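Local coordinates for putative integron gene cassette protein (Uncultured bacterium, PDB 3GHJ) that is of unknown function but belongs to the glyoxalase/bleomycin resistance protein/dioxygenase superfamily and is encoded on a mobile integron gene cassette, at residues V36-L39 and E40-S43. The protein carries 1 engineered substitution. Numbering follows the deposited sequence.
Sequences VKNL and EKSS
Asn-38 OD1 accepts the backbone N-H of Lys-41 at 2.9 Å, making Asn-38 the N-cap of helix 39-49, which follows strand 28-36 in this glyoxalase/bleomycin resistance-type fold. The bond is nearly straight (168° at the hydrogen), although Lys-41 N sits above the amide plane of Asn-38. With CG anti to its own N (chi1 -176°), the Asn-38 side chain turns OD1 toward the N-H groups at the start of the helix, where it caps one of the first turn. One residue on, the regular helical ladder begins: Ser-42 N donates to Asn-38 O at 2.9 Å. Leu-39 O is gripped twice, by Ser-43 N at 2.8 Å and by Ser-43 OG at 2.7 Å, the two donors arriving from opposite faces of the carbonyl plane. A water bridges Asn-38 N, from which it accepts, and Ser-42 OG, which also hydrogen-bonds Asn-132 OD1, as Ser-43 OG does Asn-64 ND2. Glu-40, its chain bent at chi2 (74°), directs OE1 to a salt bridge with Arg-62; its negative charge in the first turn probably also interacts favourably with the helix dipole. The aliphatic chain of Lys-41 crosses the Asn-38 amide obliquely, CG lying 3.6 Å from Asn-38 CG, and runs on extended past ND2. On the buried side Leu-39, Ser-42 and Ser-43 touch Leu-77 of strand 73-79, as does Val-36, joining the helix start to the sheet. Val-36 meets Ser-42 closely, with CB 3.4 Å from Ser-42 OG and CG1 3.7 Å from Ser-42 CB.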
loop_
_atom_site.group_PDB
_atom_site.type_symbol
_atom_site.label_atom_id
_atom_site.label_comp_id
_atom_site.label_asym_id
_atom_site.label_seq_id
_atom_site.Cartn_x
_atom_site.Cartn_y
_atom_site.Cartn_z
ATOM N N VAL A 36 -1.363 -10.038 9.891
ATOM C CA VAL A 36 -2.468 -10.069 10.843
ATOM C C VAL A 36 -2.279 -11.157 11.894
ATOM O O VAL A 36 -1.736 -12.219 11.604
ATOM C CB VAL A 36 -3.832 -10.264 10.126
ATOM C CG1 VAL A 36 -4.005 -9.205 9.037
ATOM C CG2 VAL A 36 -3.957 -11.669 9.528
ATOM N N LYS A 37 -2.749 -10.886 13.104
ATOM C CA LYS A 37 -2.659 -11.870 14.187
ATOM C C LYS A 37 -3.649 -13.025 14.029
ATOM O O LYS A 37 -3.356 -14.160 14.411
ATOM C CB LYS A 37 -2.849 -11.191 15.544
ATOM C CG LYS A 37 -1.658 -10.341 15.975
ATOM C CD LYS A 37 -0.467 -11.199 16.386
ATOM C CE LYS A 37 0.680 -10.340 16.905
ATOM N NZ LYS A 37 1.733 -11.167 17.564
ATOM N N ASN A 38 -4.816 -12.737 13.466
ATOM C CA ASN A 38 -5.873 -13.727 13.330
ATOM C C ASN A 38 -6.550 -13.530 11.983
ATOM O O ASN A 38 -7.218 -12.513 11.756
ATOM C CB ASN A 38 -6.875 -13.572 14.480
ATOM C CG ASN A 38 -7.966 -14.634 14.468
ATOM O OD1 ASN A 38 -8.670 -14.817 13.480
ATOM N ND2 ASN A 38 -8.131 -15.318 15.598
ATOM N N LEU A 39 -6.368 -14.498 11.094
ATOM C CA LEU A 39 -6.865 -14.364 9.728
ATOM C C LEU A 39 -8.375 -14.159 9.699
ATOM O O LEU A 39 -8.873 -13.322 8.952
ATOM C CB LEU A 39 -6.475 -15.564 8.869
ATOM C CG LEU A 39 -6.720 -15.379 7.369
ATOM C CD1 LEU A 39 -5.880 -14.214 6.831
ATOM C CD2 LEU A 39 -6.395 -16.660 6.621
ATOM N N GLU A 40 -9.109 -14.916 10.511
ATOM C CA GLU A 40 -10.565 -14.817 10.491
ATOM C C GLU A 40 -11.051 -13.470 11.008
ATOM O O GLU A 40 -11.918 -12.837 10.408
ATOM C CB GLU A 40 -11.201 -15.958 11.294
ATOM C CG GLU A 40 -11.118 -17.326 10.617
ATOM C CD GLU A 40 -9.728 -17.950 10.663
ATOM O OE1 GLU A 40 -8.944 -17.631 11.585
ATOM O OE2 GLU A 40 -9.420 -18.776 9.774
ATOM N N LYS A 41 -10.499 -13.026 12.131
ATOM C CA LYS A 41 -10.947 -11.774 12.711
ATOM C C LYS A 41 -10.589 -10.599 11.804
ATOM O O LYS A 41 -11.370 -9.661 11.652
ATOM C CB LYS A 41 -10.374 -11.576 14.114
ATOM C CG LYS A 41 -10.914 -12.589 15.133
ATOM C CD LYS A 41 -10.467 -12.258 16.547
ATOM C CE LYS A 41 -11.062 -13.242 17.549
ATOM N NZ LYS A 41 -10.461 -13.086 18.904
ATOM N N SER A 42 -9.405 -10.645 11.211
ATOM C CA SER A 42 -9.033 -9.566 10.305
ATOM C C SER A 42 -9.836 -9.622 9.005
ATOM O O SER A 42 -10.267 -8.585 8.501
ATOM C CB SER A 42 -7.526 -9.543 10.033
ATOM O OG SER A 42 -6.833 -8.966 11.128
ATOM N N SER A 43 -10.059 -10.818 8.471
ATOM C CA SER A 43 -10.894 -10.932 7.278
ATOM C C SER A 43 -12.280 -10.342 7.539
ATOM O O SER A 43 -12.843 -9.653 6.688
ATOM C CB SER A 43 -11.006 -12.384 6.819
ATOM O OG SER A 43 -9.752 -12.888 6.389
HETATM O O HOH W 1 -6.126 -10.050 13.487
#